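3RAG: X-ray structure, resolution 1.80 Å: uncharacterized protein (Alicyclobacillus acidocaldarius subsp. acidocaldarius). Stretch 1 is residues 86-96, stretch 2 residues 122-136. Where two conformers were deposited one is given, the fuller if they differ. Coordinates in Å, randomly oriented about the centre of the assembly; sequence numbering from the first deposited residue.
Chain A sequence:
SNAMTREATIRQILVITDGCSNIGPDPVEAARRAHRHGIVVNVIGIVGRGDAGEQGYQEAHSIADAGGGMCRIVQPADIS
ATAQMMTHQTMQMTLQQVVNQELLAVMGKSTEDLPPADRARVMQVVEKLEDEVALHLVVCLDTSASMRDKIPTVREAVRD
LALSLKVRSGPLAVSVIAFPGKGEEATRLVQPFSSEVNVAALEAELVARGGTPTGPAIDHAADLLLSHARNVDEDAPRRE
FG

Stretch 1, residues 86-96: MTHQTMQMTLQ
Stretch 2 (122-136) VMQVVEKLEDEVALH

Residues 86-96 are helical throughout, inside a helix that runs on at both ends. Residues 122-132 form the end of a second helix; Val 133, at phi/psi -69/157, is the first residue to leave helical geometry, and after Ala 134 (-68/145) the chain enters a strand at Leu 135 and His 136. The two helix axes approach to 9.4 Å, and their N-to-C directions differ by 127°, so the helices run in broadly opposing senses but cross steeply. The register follows: Gln 92 CA lies 6.2 Å from Glu 130 CA, and one turn onward Gln 96 CA lies 6.2 Å from Val 126 CA, so this one step of four forward on the first helix matches a step of four back on the second.

The central bump is Glu 130. Its CA-to-CB bond points sideways, but an extended chain (chi1 179°, chi2 169°, chi3 4°) brings its end nearer, into a hollow walled by His 88, Met 91, Gln 92 and Leu 95. These positions, i, i+3, i+4 and i+7 on the first helix, make the classic diamond that receives a knob. The aliphatic part of the knob is packed, with Glu 130 CG 4.4 Å from Met 91 CG, while its carboxylate carries on to His 88. His 88 (chi1 -75°, chi2 -71°) offers the edge of its ring, and His 88 ND1 donates to Glu 130 OE2 at 3.1 Å, with an N-H...acceptor angle of 138°. This is the one hydrogen bond between the stretches, so the remainder of the fit rests largely on shape.

Leu 95 (m, t) points toward the second helix and lies against its backbone as well as its side chains: Leu 95 CD1 is 3.6 Å from Glu 130 N and 3.8 Å from Leu 129 CB. Its other methyl, Leu 95 CD2, meets Val 133 CG1 at 4.2 Å, so the branched end spans the last turn and the exit from it. Val 126 (t), pointing toward the first helix, fills the next space along: Val 126 CG1 is 4.2 Å from Leu 95 CB and 3.8 Å from Gln 96 CG, using the aliphatic stem of a polar residue as apolar surface. Beyond it, Met 123, a selenomethionine in m, m, m, curls its end inward until Met 123 CE is 3.1 Å from Gln 96 OE1 and 4.0 Å from Gln 92 NE2.

At the other end, Met 91, also selenomethionine, is extended as far as SE (chi1 and chi2 t), with chi3 near eclipsed at 15°. Met 91 SE rests 3.9 Å from Glu 130 O and 4.3 Å from Val 133 CG2, and Met 91 CE reaches Leu 135 CD2 at 3.9 Å. Leu 135 (t, p) also approaches Thr 87, with Leu 135 CD2 4.3 Å from Thr 87 CG2. Thus the apolar seam continues past the helix end, as Val 133 (m) and Leu 135 point toward the first helix and Ala 134 between them points away. The whole contact buries 606 Å², both sides summed.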

HETATM    1  N   MSE A  86      -1.841   6.322   6.562  1.00 30.08           N
HETATM    2  CA  MSE A  86      -1.456   4.929   6.768  1.00 29.73           C
HETATM    3  C   MSE A  86      -0.091   4.682   6.152  1.00 27.33           C
HETATM    4  O   MSE A  86       0.730   3.960   6.733  1.00 31.54           O
HETATM    5  CB  MSE A  86      -2.474   3.951   6.149  1.00 31.73           C
HETATM    6  CG  MSE A  86      -3.839   3.902   6.836  1.00 36.77           C
HETATM    7 SE   MSE A  86      -5.071   2.965   5.817  1.00 34.14          SE
HETATM    8  CE  MSE A  86      -4.116   2.413   4.543  1.00 19.81           C
ATOM      9  N   THR A  87       0.125   5.256   4.969  1.00 30.12           N
ATOM     10  CA  THR A  87       1.367   5.026   4.223  1.00 31.92           C
ATOM     11  C   THR A  87       2.522   5.558   5.066  1.00 36.02           C
ATOM     12  O   THR A  87       3.510   4.859   5.305  1.00 30.36           O
ATOM     13  CB  THR A  87       1.327   5.700   2.841  1.00 34.52           C
ATOM     14  OG1 THR A  87       0.259   5.127   2.084  1.00 32.26           O
ATOM     15  CG2 THR A  87       2.640   5.482   2.061  1.00 30.54           C
ATOM     16  N   HIS A  88       2.379   6.784   5.555  1.00 30.79           N
ATOM     17  CA  HIS A  88       3.421   7.338   6.434  1.00 38.51           C
ATOM     18  C   HIS A  88       3.610   6.590   7.758  1.00 36.33           C
ATOM     19  O   HIS A  88       4.749   6.322   8.180  1.00 33.01           O
ATOM     20  CB  HIS A  88       3.210   8.845   6.647  1.00 43.40           C
ATOM     21  CG  HIS A  88       3.590   9.667   5.453  1.00 59.53           C
ATOM     22  ND1 HIS A  88       4.901   9.843   5.058  1.00 67.79           N
ATOM     23  CD2 HIS A  88       2.834  10.344   4.556  1.00 62.20           C
ATOM     24  CE1 HIS A  88       4.936  10.599   3.974  1.00 63.80           C
ATOM     25  NE2 HIS A  88       3.695  10.918   3.650  1.00 61.16           N
ATOM     26  N   GLN A  89       2.516   6.223   8.422  1.00 31.49           N
ATOM     27  CA  GLN A  89       2.668   5.558   9.697  1.00 34.46           C
ATOM     28  C   GLN A  89       3.303   4.169   9.565  1.00 35.38           C
ATOM     29  O   GLN A  89       4.149   3.801  10.371  1.00 32.35           O
ATOM     30  CB  GLN A  89       1.332   5.532  10.450  1.00 35.77           C
ATOM     31  CG  GLN A  89       1.384   4.956  11.817  1.00 52.44           C
ATOM     32  CD  GLN A  89       0.070   5.167  12.561  1.00 61.63           C
ATOM     33  OE1 GLN A  89      -0.719   6.054  12.209  1.00 61.63           O
ATOM     34  NE2 GLN A  89      -0.173   4.348  13.584  1.00 60.27           N
ATOM     35  N   THR A  90       2.913   3.391   8.553  1.00 29.58           N
ATOM     36  CA  THR A  90       3.530   2.076   8.366  1.00 30.56           C
ATOM     37  C   THR A  90       4.988   2.191   7.858  1.00 27.04           C
ATOM     38  O   THR A  90       5.838   1.398   8.265  1.00 33.35           O
ATOM     39  CB  THR A  90       2.681   1.129   7.419  1.00 27.39           C
ATOM     40  OG1 THR A  90       2.469   1.765   6.145  1.00 28.02           O
ATOM     41  CG2 THR A  90       1.320   0.791   8.053  1.00 27.23           C
HETATM   42  N   MSE A  91       5.278   3.176   7.002  1.00 28.94           N
HETATM   43  CA  MSE A  91       6.671   3.445   6.585  1.00 29.78           C
HETATM   44  C   MSE A  91       7.514   3.771   7.824  1.00 31.75           C
HETATM   45  O   MSE A  91       8.609   3.230   8.027  1.00 29.70           O
HETATM   46  CB  MSE A  91       6.743   4.580   5.520  1.00 33.29           C
HETATM   47  CG  MSE A  91       8.178   5.049   5.096  1.00 41.56           C
HETATM   48 SE   MSE A  91       8.293   5.859   3.444  1.00 31.74          SE
HETATM   49  CE  MSE A  91       6.522   6.137   3.254  1.00 28.04           C
ATOM     50  N   GLN A  92       6.972   4.608   8.691  1.00 31.07           N
ATOM     51  CA  GLN A  92       7.685   4.957   9.922  1.00 34.01           C
ATOM     52  C   GLN A  92       7.966   3.729  10.790  1.00 34.51           C
ATOM     53  O   GLN A  92       9.083   3.540  11.246  1.00 35.20           O
ATOM     54  CB  GLN A  92       6.931   6.007  10.730  1.00 39.26           C
ATOM     55  CG  GLN A  92       7.682   6.384  12.012  1.00 56.26           C
ATOM     56  CD  GLN A  92       6.947   7.387  12.879  1.00 75.11           C
ATOM     57  OE1 GLN A  92       5.720   7.500  12.832  1.00 81.89           O
ATOM     58  NE2 GLN A  92       7.701   8.121  13.686  1.00 84.28           N
HETATM   59  N   MSE A  93       6.957   2.886  11.017  1.00 32.44           N
HETATM   60  CA  MSE A  93       7.171   1.674  11.803  1.00 33.17           C
HETATM   61  C   MSE A  93       8.208   0.724  11.193  1.00 32.46           C
HETATM   62  O   MSE A  93       9.048   0.155  11.907  1.00 32.80           O
HETATM   63  CB  MSE A  93       5.830   0.952  12.076  1.00 35.59           C
HETATM   64  CG  MSE A  93       4.976   1.686  13.122  1.00 45.93           C
HETATM   65 SE   MSE A  93       3.358   0.937  13.508  1.00 49.29          SE
HETATM   66  CE  MSE A  93       2.451   1.219  12.006  1.00 40.06           C
ATOM     67  N   THR A  94       8.151   0.545   9.876  1.00 29.55           N
ATOM     68  CA  THR A  94       9.093  -0.333   9.207  1.00 30.02           C
ATOM     69  C   THR A  94      10.523   0.210   9.361  1.00 32.79           C
ATOM     70  O   THR A  94      11.465  -0.535   9.649  1.00 31.03           O
ATOM     71  CB  THR A  94       8.740  -0.476   7.712  1.00 30.51           C
ATOM     72  OG1 THR A  94       7.459  -1.132   7.595  1.00 28.71           O
ATOM     73  CG2 THR A  94       9.791  -1.300   6.986  1.00 31.38           C
ATOM     74  N   LEU A  95      10.678   1.512   9.162  1.00 28.64           N
ATOM     75  CA  LEU A  95      12.010   2.119   9.256  1.00 31.01           C
ATOM     76  C   LEU A  95      12.558   2.109  10.689  1.00 31.95           C
ATOM     77  O   LEU A  95      13.774   1.988  10.907  1.00 34.68           O
ATOM     78  CB  LEU A  95      11.987   3.537   8.672  1.00 31.32           C
ATOM     79  CG  LEU A  95      11.758   3.548   7.159  1.00 32.25           C
ATOM     80  CD1 LEU A  95      11.506   4.977   6.714  1.00 31.22           C
ATOM     81  CD2 LEU A  95      12.972   2.948   6.422  1.00 31.33           C
ATOM     82  N   GLN A  96      11.669   2.238  11.672  1.00 32.65           N
ATOM     83  CA  GLN A  96      12.091   2.131  13.064  1.00 36.66           C
ATOM     84  C   GLN A  96      12.667   0.747  13.319  1.00 40.53           C
ATOM     85  O   GLN A  96      13.662   0.600  14.024  1.00 36.56           O
ATOM     86  CB  GLN A  96      10.935   2.421  14.031  1.00 40.86           C
ATOM     87  CG  GLN A  96      10.522   3.883  14.045  1.00 48.65           C
ATOM     88  CD  GLN A  96       9.274   4.162  14.870  1.00 61.89           C
ATOM     89  OE1 GLN A  96       9.110   5.262  15.386  1.00 68.48           O
ATOM     90  NE2 GLN A  96       8.380   3.180  14.975  1.00 59.31           N
ATOM     91  N   VAL A 122      18.300   9.013  17.198  1.00 39.85           N
ATOM     92  CA  VAL A 122      17.901   7.910  16.335  1.00 40.37           C
ATOM     93  C   VAL A 122      16.551   8.179  15.688  1.00 43.49           C
ATOM     94  O   VAL A 122      16.341   7.853  14.530  1.00 36.78           O
ATOM     95  CB  VAL A 122      17.892   6.567  17.087  1.00 33.91           C
ATOM     96  CG1 VAL A 122      17.196   5.484  16.246  1.00 42.45           C
ATOM     97  CG2 VAL A 122      19.320   6.158  17.426  1.00 37.17           C
HETATM   98  N   MSE A 123      15.626   8.782  16.425  1.00 41.33           N
HETATM   99  CA  MSE A 123      14.336   9.099  15.818  1.00 42.38           C
HETATM  100  C   MSE A 123      14.489  10.148  14.704  1.00 41.55           C
HETATM  101  O   MSE A 123      13.734  10.145  13.730  1.00 37.96           O
HETATM  102  CB  MSE A 123      13.312   9.527  16.875  1.00 50.88           C
HETATM  103  CG  MSE A 123      12.827   8.378  17.777  1.00 56.71           C
HETATM  104 SE   MSE A 123      12.235   6.869  16.940  1.00 64.81          SE
HETATM  105  CE  MSE A 123      11.143   7.558  15.645  1.00 42.71           C
ATOM    106  N   GLN A 124      15.481  11.025  14.829  1.00 42.34           N
ATOM    107  CA  GLN A 124      15.763  11.980  13.764  1.00 43.38           C
ATOM    108  C   GLN A 124      16.287  11.259  12.526  1.00 41.44           C
ATOM    109  O   GLN A 124      15.947  11.619  11.399  1.00 39.99           O
ATOM    110  CB  GLN A 124      16.756  13.053  14.212  1.00 54.74           C
ATOM    111  CG  GLN A 124      16.118  14.190  14.982  1.00 69.51           C
ATOM    112  CD  GLN A 124      17.110  15.301  15.318  1.00 87.09           C
ATOM    113  OE1 GLN A 124      18.327  15.107  15.255  1.00 92.20           O
ATOM    114  NE2 GLN A 124      16.588  16.474  15.667  1.00 91.14           N
ATOM    115  N   VAL A 125      17.116  10.243  12.742  1.00 34.29           N
ATOM    116  CA  VAL A 125      17.563   9.379  11.650  1.00 36.05           C
ATOM    117  C   VAL A 125      16.368   8.718  10.948  1.00 32.54           C
ATOM    118  O   VAL A 125      16.321   8.672   9.712  1.00 32.83           O
ATOM    119  CB  VAL A 125      18.563   8.320  12.154  1.00 37.84           C
ATOM    120  CG1 VAL A 125      18.742   7.209  11.146  1.00 33.17           C
ATOM    121  CG2 VAL A 125      19.907   8.976  12.474  1.00 41.75           C
ATOM    122  N   VAL A 126      15.404   8.232  11.731  1.00 32.92           N
ATOM    123  CA  VAL A 126      14.215   7.591  11.169  1.00 34.74           C
ATOM    124  C   VAL A 126      13.377   8.585  10.360  1.00 35.75           C
ATOM    125  O   VAL A 126      12.899   8.258   9.281  1.00 33.93           O
ATOM    126  CB  VAL A 126      13.330   6.948  12.262  1.00 35.85           C
ATOM    127  CG1 VAL A 126      11.995   6.438  11.652  1.00 32.22           C
ATOM    128  CG2 VAL A 126      14.079   5.811  12.940  1.00 34.27           C
ATOM    129  N   GLU A 127      13.206   9.796  10.883  1.00 38.73           N
ATOM    130  CA  GLU A 127      12.469  10.834  10.155  1.00 37.65           C
ATOM    131  C   GLU A 127      13.166  11.173   8.849  1.00 38.75           C
ATOM    132  O   GLU A 127      12.519  11.409   7.828  1.00 36.17           O
ATOM    133  CB  GLU A 127      12.312  12.099  11.008  1.00 39.37           C
ATOM    134  CG  GLU A 127      11.425  11.895  12.228  1.00 60.84           C
ATOM    135  CD  GLU A 127      11.216  13.170  13.010  1.00 78.36           C
ATOM    136  OE1 GLU A 127      10.799  13.084  14.186  1.00 83.65           O
ATOM    137  OE2 GLU A 127      11.470  14.258  12.445  1.00 85.08           O
ATOM    138  N   LYS A 128      14.490  11.208   8.881  1.00 34.73           N
ATOM    139  CA  LYS A 128      15.257  11.460   7.665  1.00 34.26           C
ATOM    140  C   LYS A 128      15.030  10.320   6.672  1.00 33.52           C
ATOM    141  O   LYS A 128      14.758  10.565   5.490  1.00 36.63           O
ATOM    142  CB  LYS A 128      16.745  11.634   7.988  1.00 36.81           C
ATOM    143  CG  LYS A 128      17.644  11.941   6.781  1.00 45.17           C
ATOM    144  CD  LYS A 128      19.108  12.118   7.227  1.00 56.86           C
ATOM    145  CE  LYS A 128      19.993  12.648   6.102  1.00 61.37           C
ATOM    146  NZ  LYS A 128      19.564  14.017   5.698  1.00 62.63           N
ATOM    147  N   LEU A 129      15.090   9.075   7.154  1.00 31.28           N
ATOM    148  CA  LEU A 129      14.821   7.935   6.280  1.00 27.66           C
ATOM    149  C   LEU A 129      13.405   8.027   5.687  1.00 29.35           C
ATOM    150  O   LEU A 129      13.201   7.748   4.501  1.00 33.44           O
ATOM    151  CB  LEU A 129      14.951   6.606   7.044  1.00 28.74           C
ATOM    152  CG  LEU A 129      16.411   6.245   7.382  1.00 32.57           C
ATOM    153  CD1 LEU A 129      16.470   5.104   8.384  1.00 35.14           C
ATOM    154  CD2 LEU A 129      17.127   5.870   6.086  1.00 36.95           C
ATOM    155  N   GLU A 130      12.437   8.415   6.516  0.59 29.56           N
ATOM    156  CA  GLU A 130      11.053   8.514   6.051  0.59 30.87           C
ATOM    157  C   GLU A 130      10.926   9.481   4.871  0.59 33.76           C
ATOM    158  O   GLU A 130      10.038   9.328   4.025  0.59 33.61           O
ATOM    159  CB  GLU A 130      10.123   8.924   7.197  0.59 35.90           C
ATOM    160  CG  GLU A 130       8.671   9.058   6.758  0.59 42.25           C
ATOM    161  CD  GLU A 130       7.693   9.207   7.915  0.59 52.58           C
ATOM    162  OE1 GLU A 130       8.136   9.286   9.090  0.59 48.64           O
ATOM    163  OE2 GLU A 130       6.473   9.236   7.634  0.59 53.78           O
ATOM    164  N   ASP A 131      11.822  10.465   4.802  1.00 31.69           N
ATOM    165  CA  ASP A 131      11.814  11.421   3.697  1.00 33.59           C
ATOM    166  C   ASP A 131      12.643  10.977   2.501  1.00 36.21           C
ATOM    167  O   ASP A 131      12.323  11.321   1.353  1.00 34.46           O
ATOM    168  CB  ASP A 131      12.318  12.796   4.176  1.00 36.98           C
ATOM    169  CG  ASP A 131      12.374  13.819   3.050  1.00 45.29           C
ATOM    170  OD1 ASP A 131      11.302  14.162   2.503  1.00 47.63           O
ATOM    171  OD2 ASP A 131      13.483  14.281   2.711  1.00 45.19           O
ATOM    172  N   GLU A 132      13.711  10.227   2.764  1.00 34.63           N
ATOM    173  CA  GLU A 132      14.775  10.009   1.773  1.00 32.15           C
ATOM    174  C   GLU A 132      14.841   8.646   1.104  1.00 35.68           C
ATOM    175  O   GLU A 132      15.398   8.532   0.010  1.00 35.02           O
ATOM    176  CB  GLU A 132      16.150  10.349   2.385  1.00 36.83           C
ATOM    177  CG  GLU A 132      16.303  11.795   2.677  1.00 36.71           C
ATOM    178  CD  GLU A 132      17.655  12.126   3.303  1.00 46.83           C
ATOM    179  OE1 GLU A 132      18.482  11.200   3.455  1.00 42.74           O
ATOM    180  OE2 GLU A 132      17.870  13.306   3.641  1.00 51.46           O
ATOM    181  N   VAL A 133      14.282   7.611   1.722  1.00 33.03           N
ATOM    182  CA  VAL A 133      14.324   6.298   1.075  1.00 31.33           C
ATOM    183  C   VAL A 133      13.436   6.289  -0.166  1.00 34.37           C
ATOM    184  O   VAL A 133      12.513   7.097  -0.292  1.00 32.53           O
ATOM    185  CB  VAL A 133      13.911   5.119   2.028  1.00 27.49           C
ATOM    186  CG1 VAL A 133      14.802   5.073   3.291  1.00 32.78           C
ATOM    187  CG2 VAL A 133      12.409   5.173   2.411  1.00 29.40           C
ATOM    188  N   ALA A 134      13.725   5.379  -1.085  1.00 30.28           N
ATOM    189  CA  ALA A 134      12.833   5.143  -2.207  1.00 31.80           C
ATOM    190  C   ALA A 134      11.543   4.525  -1.659  1.00 30.31           C
ATOM    191  O   ALA A 134      11.571   3.781  -0.679  1.00 30.88           O
ATOM    192  CB  ALA A 134      13.499   4.227  -3.264  1.00 31.56           C
ATOM    193  N   LEU A 135      10.416   4.865  -2.275  1.00 29.82           N
ATOM    194  CA  LEU A 135       9.135   4.306  -1.880  1.00 27.47           C
ATOM    195  C   LEU A 135       8.546   3.656  -3.110  1.00 28.23           C
ATOM    196  O   LEU A 135       8.318   4.330  -4.125  1.00 31.38           O
ATOM    197  CB  LEU A 135       8.201   5.410  -1.379  1.00 27.83           C
ATOM    198  CG  LEU A 135       6.736   5.006  -1.162  1.00 32.98           C
ATOM    199  CD1 LEU A 135       6.654   3.804  -0.228  1.00 33.22           C
ATOM    200  CD2 LEU A 135       5.949   6.186  -0.621  1.00 34.22           C
ATOM    201  N   HIS A 136       8.323   2.347  -3.044  1.00 29.85           N
ATOM    202  CA  HIS A 136       7.705   1.641  -4.174  1.00 28.11           C
ATOM    203  C   HIS A 136       6.323   1.208  -3.706  1.00 26.43           C
ATOM    204  O   HIS A 136       6.211   0.518  -2.715  1.00 26.94           O
ATOM    205  CB  HIS A 136       8.501   0.399  -4.562  1.00 29.30           C
ATOM    206  CG  HIS A 136       9.870   0.700  -5.070  1.00 33.16           C
ATOM    207  ND1 HIS A 136      10.805  -0.287  -5.305  1.00 33.45           N
ATOM    208  CD2 HIS A 136      10.465   1.871  -5.393  1.00 32.85           C
ATOM    209  CE1 HIS A 136      11.919   0.266  -5.750  1.00 35.04           C
ATOM    210  NE2 HIS A 136      11.738   1.575  -5.817  1.00 37.12           N
TER